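Local coordinates for TCP pilus virulence regulatory protein (Vibrio cholerae, PDB 4MLO) that activates transcription, probably of virulence genes including those for the TCP pilus, as an AraC-family DNA-binding regulator, and holds palmitoleic acid in an internal pocket, at residues V49-N54 against K112-W117; S89-L94 against G150-V155; E172-L177 against K204-R209; Y224-M229 against T253-T258; F234-I239 against A246-F251. All coordinates share one frame; numbering follows the deposited sequence.

Contact 1: V49-N54 against K112-W117; sequences VSYEIN and KDLLLW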
# COMPACT_ATOMS: atom_id res chain seq x y z
N VAL A 49 -11.97 -9.93 9.51
CA VAL A 49 -11.51 -11.29 9.23
C VAL A 49 -10.06 -11.39 9.67
O VAL A 49 -9.30 -10.41 9.63
CB VAL A 49 -11.66 -11.67 7.74
CG1 VAL A 49 -13.12 -11.58 7.32
CG2 VAL A 49 -10.81 -10.77 6.86
N SER A 50 -9.68 -12.57 10.13
CA SER A 50 -8.29 -12.87 10.44
C SER A 50 -7.82 -14.02 9.56
O SER A 50 -8.60 -14.87 9.13
CB SER A 50 -8.10 -13.22 11.92
OG SER A 50 -8.92 -14.30 12.29
N TYR A 51 -6.52 -14.00 9.27
CA TYR A 51 -5.86 -15.03 8.49
C TYR A 51 -4.62 -15.46 9.24
O TYR A 51 -3.87 -14.62 9.73
CB TYR A 51 -5.41 -14.53 7.11
CG TYR A 51 -6.43 -13.74 6.34
CD1 TYR A 51 -6.61 -12.38 6.59
CD2 TYR A 51 -7.18 -14.33 5.33
CE1 TYR A 51 -7.53 -11.64 5.87
CE2 TYR A 51 -8.10 -13.60 4.60
CZ TYR A 51 -8.27 -12.25 4.87
OH TYR A 51 -9.19 -11.53 4.15
N GLU A 52 -4.39 -16.76 9.32
CA GLU A 52 -3.06 -17.26 9.59
C GLU A 52 -2.34 -17.39 8.26
O GLU A 52 -2.85 -18.00 7.33
CB GLU A 52 -3.10 -18.61 10.32
CG GLU A 52 -3.54 -18.50 11.76
CD GLU A 52 -3.04 -19.66 12.61
OE1 GLU A 52 -3.22 -19.59 13.85
OE2 GLU A 52 -2.48 -20.62 12.04
N ILE A 53 -1.17 -16.77 8.17
CA ILE A 53 -0.40 -16.77 6.94
C ILE A 53 0.94 -17.46 7.18
O ILE A 53 1.45 -17.49 8.30
CB ILE A 53 -0.19 -15.34 6.40
CG1 ILE A 53 0.51 -14.45 7.44
CG2 ILE A 53 -1.53 -14.73 6.05
CD1 ILE A 53 0.98 -13.11 6.85
N ASN A 54 1.48 -18.02 6.11
CA ASN A 54 2.80 -18.62 6.11
C ASN A 54 3.63 -18.00 5.01
O ASN A 54 3.21 -17.01 4.38
CB ASN A 54 2.69 -20.14 5.93
CG ASN A 54 1.83 -20.53 4.74
OD1 ASN A 54 2.00 -20.00 3.64
ND2 ASN A 54 0.89 -21.44 4.96
N LYS A 112 -13.08 -4.89 -2.21
CA LYS A 112 -12.04 -5.49 -1.39
C LYS A 112 -10.69 -4.79 -1.61
O LYS A 112 -10.24 -4.65 -2.75
CB LYS A 112 -11.91 -6.99 -1.68
N ASP A 113 -10.06 -4.37 -0.51
CA ASP A 113 -8.81 -3.61 -0.50
C ASP A 113 -7.60 -4.42 -0.05
O ASP A 113 -6.46 -3.94 -0.18
CB ASP A 113 -8.90 -2.40 0.46
CG ASP A 113 -9.82 -1.32 -0.04
OD1 ASP A 113 -10.42 -0.62 0.81
OD2 ASP A 113 -9.95 -1.15 -1.26
N LEU A 114 -7.83 -5.58 0.55
CA LEU A 114 -6.75 -6.41 1.06
C LEU A 114 -7.05 -7.84 0.63
O LEU A 114 -8.08 -8.40 1.00
CB LEU A 114 -6.64 -6.29 2.59
CG LEU A 114 -5.49 -7.01 3.30
CD1 LEU A 114 -5.26 -6.36 4.67
CD2 LEU A 114 -5.73 -8.50 3.48
N LEU A 115 -6.18 -8.40 -0.21
CA LEU A 115 -6.44 -9.68 -0.85
C LEU A 115 -5.30 -10.63 -0.52
O LEU A 115 -4.17 -10.21 -0.29
CB LEU A 115 -6.60 -9.50 -2.37
CG LEU A 115 -7.60 -8.42 -2.85
CD1 LEU A 115 -7.57 -8.36 -4.36
CD2 LEU A 115 -9.01 -8.71 -2.39
N LEU A 116 -5.65 -11.91 -0.37
CA LEU A 116 -4.70 -12.98 -0.09
C LEU A 116 -4.57 -13.90 -1.30
O LEU A 116 -5.57 -14.27 -1.93
CB LEU A 116 -5.16 -13.79 1.13
CG LEU A 116 -4.37 -15.03 1.56
CD1 LEU A 116 -3.27 -14.65 2.53
CD2 LEU A 116 -5.28 -16.07 2.17
N TRP A 117 -3.34 -14.30 -1.62
CA TRP A 117 -3.11 -15.37 -2.58
C TRP A 117 -2.13 -16.38 -1.98
O TRP A 117 -1.03 -16.00 -1.58
CB TRP A 117 -2.60 -14.85 -3.92
CG TRP A 117 -2.45 -15.96 -4.90
CD1 TRP A 117 -1.30 -16.61 -5.22
CD2 TRP A 117 -3.50 -16.56 -5.69
NE1 TRP A 117 -1.56 -17.57 -6.16
CE2 TRP A 117 -2.90 -17.57 -6.47
CE3 TRP A 117 -4.88 -16.34 -5.82
CZ2 TRP A 117 -3.63 -18.37 -7.35
CZ3 TRP A 117 -5.61 -17.13 -6.70
CH2 TRP A 117 -4.98 -18.13 -7.46

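Contact 2: S89-L94 against G150-V155; sequences SFIRSL and GFFSKV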
# COMPACT_ATOMS: atom_id res chain seq x y z
N SER A 89 4.37 3.53 -13.08
CA SER A 89 4.81 3.31 -14.46
C SER A 89 4.76 1.82 -14.83
O SER A 89 4.38 1.47 -15.95
CB SER A 89 6.21 3.90 -14.68
OG SER A 89 7.21 3.25 -13.91
N PHE A 90 5.10 0.93 -13.90
CA PHE A 90 4.98 -0.50 -14.20
C PHE A 90 3.52 -0.90 -14.35
O PHE A 90 3.17 -1.63 -15.28
CB PHE A 90 5.66 -1.36 -13.12
CG PHE A 90 5.54 -2.84 -13.39
CD1 PHE A 90 4.51 -3.58 -12.84
CD2 PHE A 90 6.43 -3.49 -14.25
CE1 PHE A 90 4.37 -4.95 -13.10
CE2 PHE A 90 6.30 -4.84 -14.53
CZ PHE A 90 5.27 -5.58 -13.95
N ILE A 91 2.65 -0.40 -13.46
CA ILE A 91 1.22 -0.71 -13.58
C ILE A 91 0.69 -0.24 -14.92
O ILE A 91 -0.05 -0.96 -15.60
CB ILE A 91 0.45 -0.08 -12.39
CG1 ILE A 91 0.93 -0.66 -11.07
CG2 ILE A 91 -1.03 -0.27 -12.54
CD1 ILE A 91 0.70 -2.18 -10.88
N ARG A 92 1.06 0.98 -15.34
CA ARG A 92 0.58 1.47 -16.63
C ARG A 92 1.02 0.56 -17.77
O ARG A 92 0.27 0.37 -18.73
CB ARG A 92 1.06 2.91 -16.85
N SER A 93 2.21 -0.04 -17.66
CA SER A 93 2.68 -0.93 -18.71
C SER A 93 1.90 -2.24 -18.77
O SER A 93 2.04 -2.99 -19.74
CB SER A 93 4.18 -1.21 -18.52
OG SER A 93 4.40 -2.30 -17.63
N LEU A 94 1.07 -2.52 -17.75
CA LEU A 94 0.21 -3.69 -17.77
C LEU A 94 -1.10 -3.45 -18.51
O LEU A 94 -1.85 -4.41 -18.72
CB LEU A 94 -0.10 -4.15 -16.33
CG LEU A 94 1.10 -4.48 -15.45
CD1 LEU A 94 0.64 -4.96 -14.07
CD2 LEU A 94 2.00 -5.52 -16.11
N GLY A 150 -0.76 -11.77 -15.07
CA GLY A 150 -1.41 -13.04 -14.79
C GLY A 150 -1.67 -13.25 -13.31
O GLY A 150 -2.70 -13.80 -12.91
N PHE A 151 -0.74 -12.79 -12.46
CA PHE A 151 -0.91 -12.91 -11.01
C PHE A 151 -2.11 -12.09 -10.53
O PHE A 151 -2.99 -12.60 -9.83
CB PHE A 151 0.37 -12.46 -10.31
CG PHE A 151 0.45 -12.86 -8.85
CD1 PHE A 151 1.07 -14.04 -8.48
CD2 PHE A 151 -0.13 -12.09 -7.88
CE1 PHE A 151 1.12 -14.41 -7.15
CE2 PHE A 151 -0.08 -12.47 -6.56
CZ PHE A 151 0.54 -13.62 -6.20
N PHE A 152 -2.16 -10.82 -10.92
CA PHE A 152 -3.29 -9.99 -10.55
C PHE A 152 -4.59 -10.53 -11.13
O PHE A 152 -5.63 -10.50 -10.47
CB PHE A 152 -3.07 -8.55 -11.03
CG PHE A 152 -1.87 -7.86 -10.42
CD1 PHE A 152 -1.40 -8.21 -9.16
CD2 PHE A 152 -1.21 -6.85 -11.10
CE1 PHE A 152 -0.31 -7.58 -8.61
CE2 PHE A 152 -0.10 -6.20 -10.54
CZ PHE A 152 0.33 -6.57 -9.30
N SER A 153 -4.55 -11.03 -12.37
CA SER A 153 -5.75 -11.61 -12.96
C SER A 153 -6.32 -12.77 -12.12
O SER A 153 -7.54 -12.85 -11.93
CB SER A 153 -5.46 -12.09 -14.38
OG SER A 153 -5.33 -10.96 -15.22
N LYS A 154 -5.48 -13.70 -11.67
CA LYS A 154 -6.03 -14.83 -10.93
C LYS A 154 -6.48 -14.41 -9.53
O LYS A 154 -7.47 -14.95 -9.02
CB LYS A 154 -5.06 -16.01 -10.89
CG LYS A 154 -3.70 -15.77 -10.28
CD LYS A 154 -2.79 -16.96 -10.62
CE LYS A 154 -1.43 -16.83 -9.96
NZ LYS A 154 -0.50 -17.94 -10.36
N VAL A 155 -5.81 -13.43 -8.91
CA VAL A 155 -6.31 -12.86 -7.65
C VAL A 155 -7.67 -12.20 -7.86
O VAL A 155 -8.59 -12.37 -7.05
CB VAL A 155 -5.30 -11.87 -7.05
CG1 VAL A 155 -5.86 -11.22 -5.79
CG2 VAL A 155 -4.01 -12.58 -6.76

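Contact 3: E172-L177 against K204-R209; sequences EKISCL and KELESR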
# COMPACT_ATOMS: atom_id res chain seq x y z
N GLU A 172 -8.66 8.20 -6.96
CA GLU A 172 -7.36 8.49 -7.57
C GLU A 172 -7.28 9.96 -7.96
O GLU A 172 -6.23 10.59 -7.80
CB GLU A 172 -7.14 7.56 -8.77
CG GLU A 172 -6.02 7.99 -9.70
CD GLU A 172 -4.64 7.87 -9.10
OE1 GLU A 172 -4.47 7.18 -8.07
OE2 GLU A 172 -3.72 8.48 -9.69
N LYS A 173 -8.38 10.55 -8.44
CA LYS A 173 -8.35 11.97 -8.76
C LYS A 173 -8.08 12.81 -7.52
O LYS A 173 -7.28 13.75 -7.56
CB LYS A 173 -9.67 12.40 -9.41
CG LYS A 173 -9.85 11.92 -10.84
CD LYS A 173 -11.15 12.48 -11.40
CE LYS A 173 -11.53 11.83 -12.71
NZ LYS A 173 -10.44 11.97 -13.72
N ILE A 174 -8.75 12.50 -6.41
CA ILE A 174 -8.54 13.24 -5.17
C ILE A 174 -7.11 13.07 -4.68
O ILE A 174 -6.42 14.04 -4.38
CB ILE A 174 -9.53 12.78 -4.10
CG1 ILE A 174 -11.00 13.10 -4.50
CG2 ILE A 174 -9.15 13.33 -2.72
CD1 ILE A 174 -11.99 12.40 -3.60
N SER A 175 -6.66 11.81 -4.57
CA SER A 175 -5.32 11.53 -4.06
C SER A 175 -4.24 12.15 -4.93
O SER A 175 -3.26 12.69 -4.42
CB SER A 175 -5.13 10.02 -3.96
OG SER A 175 -6.18 9.44 -3.20
N CYS A 176 -4.39 12.05 -6.26
CA CYS A 176 -3.40 12.60 -7.18
C CYS A 176 -3.29 14.11 -7.01
O CYS A 176 -2.19 14.69 -7.04
CB CYS A 176 -3.80 12.26 -8.60
SG CYS A 176 -2.61 12.67 -9.83
N LEU A 177 -4.42 14.76 -6.86
CA LEU A 177 -4.44 16.19 -6.64
C LEU A 177 -3.69 16.56 -5.36
O LEU A 177 -2.82 17.43 -5.37
CB LEU A 177 -5.89 16.67 -6.61
CG LEU A 177 -6.12 18.11 -6.22
CD1 LEU A 177 -5.58 19.04 -7.34
CD2 LEU A 177 -7.61 18.38 -5.97
N LYS A 204 -18.47 10.27 -1.09
CA LYS A 204 -18.56 8.83 -0.89
C LYS A 204 -17.18 8.19 -0.90
O LYS A 204 -16.98 7.14 -0.28
CB LYS A 204 -19.47 8.19 -1.95
CG LYS A 204 -18.89 8.01 -3.32
CD LYS A 204 -19.86 7.15 -4.16
CE LYS A 204 -19.68 7.41 -5.63
NZ LYS A 204 -20.09 8.81 -5.97
N GLU A 205 -16.20 8.81 -1.55
CA GLU A 205 -14.85 8.25 -1.55
C GLU A 205 -14.27 8.21 -0.16
O GLU A 205 -13.57 7.25 0.21
CB GLU A 205 -13.95 9.05 -2.47
CG GLU A 205 -14.39 9.11 -3.94
CD GLU A 205 -14.70 7.78 -4.54
OE1 GLU A 205 -14.06 6.77 -4.15
OE2 GLU A 205 -15.62 7.71 -5.42
N LEU A 206 -14.55 9.23 0.63
CA LEU A 206 -14.06 9.26 2.01
C LEU A 206 -14.94 8.43 2.93
O LEU A 206 -14.43 7.67 3.78
CB LEU A 206 -14.00 10.71 2.50
CG LEU A 206 -12.76 11.49 2.04
CD1 LEU A 206 -12.81 11.83 0.56
CD2 LEU A 206 -12.54 12.75 2.82
N GLU A 207 -16.25 8.57 2.78
CA GLU A 207 -17.20 7.84 3.62
C GLU A 207 -16.99 6.35 3.55
O GLU A 207 -17.00 5.66 4.59
CB GLU A 207 -18.63 8.17 3.20
CG GLU A 207 -19.09 9.55 3.62
CD GLU A 207 -20.46 9.93 3.06
OE1 GLU A 207 -21.02 9.16 2.24
OE2 GLU A 207 -20.96 11.00 3.47
N SER A 208 -16.77 5.81 2.35
CA SER A 208 -16.63 4.37 2.16
C SER A 208 -15.30 3.87 2.70
O SER A 208 -15.17 2.68 2.98
CB SER A 208 -16.74 4.03 0.67
OG SER A 208 -15.59 4.48 -0.06
N ARG A 209 -14.35 4.76 2.90
CA ARG A 209 -13.05 4.44 3.47
C ARG A 209 -12.95 4.81 4.95
O ARG A 209 -11.89 4.65 5.56
CB ARG A 209 -11.96 5.14 2.66
CG ARG A 209 -11.81 4.56 1.25
CD ARG A 209 -10.81 5.29 0.38
NE ARG A 209 -10.61 4.62 -0.91
CZ ARG A 209 -11.42 4.74 -1.95
NH1 ARG A 209 -11.18 4.11 -3.09
NH2 ARG A 209 -12.49 5.53 -1.86

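Contact 4: Y224-M229 against T253-T258; sequences YSISLM and TVFKST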
# COMPACT_ATOMS: atom_id res chain seq x y z
N TYR A 224 3.67 10.06 2.42
CA TYR A 224 4.73 10.87 1.83
C TYR A 224 5.98 10.87 2.72
O TYR A 224 7.11 10.69 2.23
CB TYR A 224 4.18 12.28 1.58
CG TYR A 224 5.05 13.21 0.78
CD1 TYR A 224 5.99 13.98 1.38
CD2 TYR A 224 4.80 13.41 -0.58
CE1 TYR A 224 6.78 14.88 0.65
CE2 TYR A 224 5.60 14.31 -1.31
CZ TYR A 224 6.60 15.01 -0.67
OH TYR A 224 7.40 15.93 -1.35
N SER A 225 5.80 11.03 4.04
CA SER A 225 6.96 11.03 4.94
C SER A 225 7.69 9.68 4.91
O SER A 225 8.92 9.63 5.04
CB SER A 225 6.52 11.37 6.37
OG SER A 225 5.88 10.32 7.08
N ILE A 226 6.93 8.59 4.81
CA ILE A 226 7.52 7.26 4.73
C ILE A 226 8.34 7.15 3.46
O ILE A 226 9.49 6.71 3.48
CB ILE A 226 6.41 6.19 4.81
CG1 ILE A 226 5.92 6.11 6.25
CG2 ILE A 226 6.92 4.84 4.41
CD1 ILE A 226 4.61 5.38 6.39
N SER A 227 7.79 7.63 2.34
CA SER A 227 8.55 7.67 1.09
C SER A 227 9.84 8.45 1.24
O SER A 227 10.88 8.02 0.73
CB SER A 227 7.70 8.26 -0.02
OG SER A 227 6.65 7.39 -0.36
N LEU A 228 9.81 9.61 1.92
CA LEU A 228 11.03 10.38 2.12
C LEU A 228 12.04 9.61 2.95
O LEU A 228 13.25 9.62 2.65
CB LEU A 228 10.74 11.71 2.80
CG LEU A 228 9.97 12.77 2.07
CD1 LEU A 228 9.66 13.83 3.07
CD2 LEU A 228 10.83 13.34 0.95
N MET A 229 11.58 8.96 4.01
CA MET A 229 12.52 8.19 4.81
C MET A 229 13.11 7.03 4.03
O MET A 229 14.28 6.67 4.23
CB MET A 229 11.82 7.70 6.09
CG MET A 229 11.53 8.89 7.00
SD MET A 229 10.83 8.44 8.61
CE MET A 229 9.08 8.51 8.27
N THR A 253 2.68 12.98 16.31
CA THR A 253 1.43 12.48 16.86
C THR A 253 0.64 11.66 15.83
O THR A 253 0.16 10.54 16.10
CB THR A 253 0.59 13.66 17.36
OG1 THR A 253 1.30 14.38 18.40
CG2 THR A 253 -0.67 13.15 17.97
N VAL A 254 0.49 12.20 14.62
CA VAL A 254 -0.18 11.46 13.56
C VAL A 254 0.59 10.19 13.16
O VAL A 254 -0.02 9.16 12.89
CB VAL A 254 -0.42 12.39 12.34
CG1 VAL A 254 -1.09 11.61 11.22
CG2 VAL A 254 -1.26 13.59 12.77
N PHE A 255 1.94 10.25 13.11
CA PHE A 255 2.74 9.09 12.73
C PHE A 255 2.55 7.97 13.75
O PHE A 255 2.32 6.81 13.38
CB PHE A 255 4.20 9.50 12.59
CG PHE A 255 5.07 8.48 11.91
CD1 PHE A 255 5.56 7.40 12.62
CD2 PHE A 255 5.34 8.55 10.57
CE1 PHE A 255 6.33 6.45 12.01
CE2 PHE A 255 6.12 7.58 9.94
CZ PHE A 255 6.60 6.52 10.68
N LYS A 256 2.60 8.33 15.03
CA LYS A 256 2.38 7.37 16.11
C LYS A 256 1.00 6.72 16.04
O LYS A 256 0.87 5.52 16.26
CB LYS A 256 2.57 8.07 17.46
CG LYS A 256 4.00 8.34 17.80
CD LYS A 256 4.11 9.34 18.97
CE LYS A 256 5.55 9.62 19.30
NZ LYS A 256 5.66 10.46 20.53
N SER A 257 -0.04 7.51 15.76
CA SER A 257 -1.40 6.98 15.62
C SER A 257 -1.51 6.00 14.45
O SER A 257 -2.20 4.98 14.52
CB SER A 257 -2.37 8.14 15.45
OG SER A 257 -3.71 7.74 15.15
N THR A 258 -0.81 6.32 13.34
CA THR A 258 -0.92 5.56 12.10
C THR A 258 -0.09 4.27 12.13
O THR A 258 -0.57 3.20 11.70
CB THR A 258 -0.50 6.46 10.93
OG1 THR A 258 -1.32 7.65 10.93
CG2 THR A 258 -0.63 5.74 9.59

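Contact 5: F234-I239 against A246-F251; sequences FKIKQI and ASVSYF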
# COMPACT_ATOMS: atom_id res chain seq x y z
N PHE A 234 16.71 11.59 6.99
CA PHE A 234 16.71 11.24 8.41
C PHE A 234 16.44 12.41 9.36
O PHE A 234 16.21 12.17 10.55
CB PHE A 234 18.06 10.61 8.79
CG PHE A 234 19.22 11.53 8.58
CD1 PHE A 234 19.95 11.50 7.38
CD2 PHE A 234 19.60 12.43 9.56
CE1 PHE A 234 21.01 12.33 7.18
CE2 PHE A 234 20.67 13.31 9.36
CZ PHE A 234 21.38 13.25 8.18
N LYS A 235 16.42 13.65 8.88
CA LYS A 235 16.23 14.79 9.75
C LYS A 235 14.74 14.93 10.03
O LYS A 235 13.95 15.31 9.15
CB LYS A 235 16.80 16.06 9.11
CG LYS A 235 18.31 16.02 8.91
CD LYS A 235 18.83 17.29 8.20
CE LYS A 235 20.33 17.19 7.90
NZ LYS A 235 20.78 18.23 6.93
N ILE A 236 14.33 14.56 11.24
CA ILE A 236 12.91 14.44 11.53
C ILE A 236 12.19 15.75 11.29
O ILE A 236 11.05 15.76 10.80
CB ILE A 236 12.68 13.96 12.98
CG1 ILE A 236 13.21 12.53 13.20
CG2 ILE A 236 11.22 14.01 13.32
CD1 ILE A 236 12.51 11.47 12.39
N LYS A 237 12.80 16.86 11.69
CA LYS A 237 12.14 18.15 11.53
C LYS A 237 11.95 18.47 10.05
O LYS A 237 10.86 18.86 9.62
CB LYS A 237 12.92 19.25 12.25
CG LYS A 237 12.18 20.61 12.32
CD LYS A 237 13.07 21.64 13.01
CE LYS A 237 12.37 22.96 13.19
NZ LYS A 237 13.23 23.93 13.91
N GLN A 238 12.98 18.27 9.24
CA GLN A 238 12.83 18.50 7.81
C GLN A 238 11.75 17.61 7.20
O GLN A 238 10.96 18.05 6.36
CB GLN A 238 14.15 18.30 7.11
CG GLN A 238 14.12 18.61 5.63
CD GLN A 238 15.50 18.80 5.06
OE1 GLN A 238 15.84 19.88 4.55
NE2 GLN A 238 16.31 17.78 5.15
N ILE A 239 11.69 16.35 7.62
CA ILE A 239 10.70 15.42 7.08
C ILE A 239 9.30 15.93 7.40
O ILE A 239 8.40 15.93 6.55
CB ILE A 239 10.94 14.01 7.66
CG1 ILE A 239 12.25 13.43 7.12
CG2 ILE A 239 9.78 13.05 7.37
CD1 ILE A 239 12.80 12.25 7.94
N ALA A 246 2.10 20.84 10.21
CA ALA A 246 2.21 22.19 10.75
C ALA A 246 3.42 22.33 11.65
O ALA A 246 3.96 23.43 11.80
CB ALA A 246 0.94 22.55 11.53
N SER A 247 3.87 21.22 12.24
CA SER A 247 4.95 21.21 13.21
C SER A 247 5.42 19.77 13.34
O SER A 247 4.76 18.83 12.89
CB SER A 247 4.52 21.72 14.57
OG SER A 247 3.57 20.83 15.10
N VAL A 248 6.60 19.61 13.98
CA VAL A 248 7.14 18.29 14.31
C VAL A 248 6.23 17.54 15.27
O VAL A 248 6.03 16.32 15.13
CB VAL A 248 8.56 18.42 14.89
CG1 VAL A 248 9.03 17.08 15.45
CG2 VAL A 248 9.47 18.91 13.81
N SER A 249 5.66 18.24 16.23
CA SER A 249 4.80 17.57 17.20
C SER A 249 3.56 17.01 16.53
O SER A 249 3.12 15.90 16.84
CB SER A 249 4.43 18.54 18.32
OG SER A 249 5.57 18.86 19.10
N TYR A 250 2.99 17.75 15.59
CA TYR A 250 1.82 17.26 14.87
C TYR A 250 2.16 16.03 14.05
O TYR A 250 1.46 15.01 14.12
CB TYR A 250 1.29 18.39 13.98
CG TYR A 250 -0.10 18.20 13.46
CD1 TYR A 250 -1.13 19.05 13.85
CD2 TYR A 250 -0.39 17.22 12.54
CE1 TYR A 250 -2.42 18.87 13.36
CE2 TYR A 250 -1.70 17.03 12.06
CZ TYR A 250 -2.68 17.85 12.47
OH TYR A 250 -3.95 17.65 11.99
N PHE A 251 3.24 16.11 13.28
CA PHE A 251 3.75 14.97 12.53
C PHE A 251 3.93 13.75 13.43
O PHE A 251 3.44 12.67 13.11
CB PHE A 251 5.08 15.34 11.89
CG PHE A 251 5.85 14.16 11.35
CD1 PHE A 251 5.32 13.35 10.38
CD2 PHE A 251 7.15 13.87 11.82
CE1 PHE A 251 6.05 12.28 9.85
CE2 PHE A 251 7.83 12.84 11.29
CZ PHE A 251 7.29 12.04 10.32

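Contact 1: V49-N54 against K112-W117
L116 is gripped at both backbone polar atoms by helix 141-159: its O accepts a hydrogen bond from K158 NZ, and its N is hydrogen-bonded to Y159 OH. Its side chain turns to the strand 49-53, where one leucine serves two neighbours. L116 CD2 lies 4.1 Å from Y51 CD2, and the other methyl, L116 CD1, meets I53 CG2 at 3.9 Å. The tyrosine ring sits obliquely to both leucines it touches, and L114 CD2 lies 4.3 Å from Y51 CE1. L116 and Y51 lie alongside each other, pointing opposite ways. In I53 the CG1 branch takes the crowded position between N and C (chi1 58°), and it is CG2, anti to the carbonyl carbon, that meets the leucine. The two strands run 35° apart with axes 10.2 Å from each other, too far for backbone pairing. Each is an outermost strand of its own sheet, strand 49-53 bonding to strand 40-44 and strand 114-118 to strand 57-61, so the contact is face-to-face sheet packing in the cupin-like domain. All three touches across it are apolar, so side-chain packing and burial hold the interface, while L116 N and O are satisfied by Y159 and K158.

Contact 2: S89-L94 against G150-V155
F152 projects from helix 141-159 and offers one side of its ring, CD2 and CE2, to two methyl groups of segment 89-94. L94 CD1 comes in at the ring edge, near its plane, 3.8 Å from F152 CE2, whereas I91 CD1 approaches that same CE2 obliquely at 4.1 Å. Both aliphatic chains cross the phenylalanine at about a right angle. In the isoleucine, CG1 stands anti to the carbonyl carbon (chi1 -62°), which carries the longer branch, ending in CD1, to the ring. In the cupin-like domain, this is where two helices flanking the strands meet: helix 88-93 follows directly on strand 79-86, while the long helix 141-159 lies against strand 114-118. M32 of strand 31-35 and the ring of F163 also touch F152, and I164 touches both F152 and I91. The turn carrying L94 is tied down by S93 OG, which donates to F90 O over 2.7 Å, in the carbonyl plane and on a lone pair.

Contact 3: E172-L177 against K204-R209
I174 points from helix 170-180 at helix 199-207 and ends in the notch between E205 and L206. Its CD1 does all the touching: it lies 4.0 Å from E205 CB and 4.1 Å from E205 CG, so it rests on the aliphatic part of the glutamate, and the two side chains run at a slant to each other. L206 reaches it with the end of its side chain, CD1, which is 4.3 Å from I174 CD1. The bend of E205 at chi2 (-50°) goes with a carboxylate turned to R209. There R209 NH2 makes two bonds. One goes to E205 O at 2.9 Å, with the acceptor in the guanidinium plane; the other is a salt bridge to the anti lone pair of E205 OE1 at 3.0 Å, tilted 16° from that plane. By family, helix 199-207 is probably the second helix of the first helix-turn-helix of an AraC-type domain, and I174 packs the preceding helix 170-180 on it. L216 of helix 213-230 touches both I174 and L206, while R209 O accepts from R68 NH2 of the cupin-like part. The chemistry thus splits: CB and CG of E205 face I174 in an apolar interface, while its carboxylate is paired with R209, a bond consistent with holding the bend.

Contact 4: Y224-M229 against T253-T258
F255 receives three side chains of helix 213-230 on the CD2, CE2 and CZ side of its ring. Two touches are apolar. M229 comes from the opposite direction, its CE 3.5 Å from F255 CE2 and oblique to the ring, brought there by the bend at chi3 (-91°). I226 CG1 sits 4.0 Å from that same CE2, also obliquely. The polar S225 OG lies in the ring plane at its edge, 4.0 Å from F255 CD2, in van der Waals contact only, its hydrogen bond being to I222 O. Within helix 248-259, V254 O accepts two bonds from T258, one from OG1 at 2.8 Å and one from N at 3.0 Å, the donors reaching it from opposite faces of the carbonyl plane. The segments run almost perpendicular (92°) with axes 12.5 Å apart, a gap bridged chiefly by M229, I226 and the ring of F255. Y266 of helix 263-271 touches both I226 and F255, and the side chain of I226 is about 4 Å from the bound palmitoleic acid. Such a linker helix crossed by a probable recognition helix, with an aromatic residue buried between them, belongs here to the AraC-family DNA-binding domain, beside the palmitoleic acid pocket, which both parts of the chain line.

Contact 5: F234-I239 against A246-F251
The second helix-turn-helix of the AraC-family DNA-binding domain is closed here, helix 236-242 meeting the start of helix 248-259. The pair comes nearest at K237 and V248, whose CA atoms are 5.7 Å apart. V248 CG2 presses on K237 CG at 3.5 Å; the two side chains cross at about a right angle. With CG anti to the nitrogen (chi1 -171°) and the rest extended, the lysine gives V248 only its root, and its end leads away from the partner helix. Deeper in, F251 takes a methyl from each of two isoleucines. I236 CG2 stands at the ring edge, 4.1 Å from F251 CE2, and I239 CG2 approaches F251 CZ obliquely at 4.0 Å. I236 CG2 also touches V248 CG1, at 4.3 Å, linking the outer pair to the inner one. S247 N-caps the second helix: Y250 N donates to S247 OG over 3.2 Å, at an N-H...O angle of 161°. A short helix and a longer one joined by a short loop, the second capped and packed on the first through aliphatic and aromatic side chains, make up the helix-turn-helix, whose second helix is, as in relatives, probably the one that reads DNA.

Contacts 1 and 2 come first along the chain, with their segments alternating, and both lie in the cupin-like domain; their centres are 19 Å apart and they touch where L115 and W117 of strand 114-118 pack on helix 141-159. Contact 3 follows, its centre 22 to 23 Å from theirs, where the DNA-binding half begins. Contact 5 is nested within the loop closed by contact 4; the two share helix 248-259, their centres lie 9 Å apart and they touch through S225 and M229. Contacts 2 and 5 are the furthest apart, at 36 Å between centres, on opposite sides of the chain's centre. Palmitoleic acid lies between the two halves, close to contact 4, consistent with ligand binding influencing how the halves are arranged.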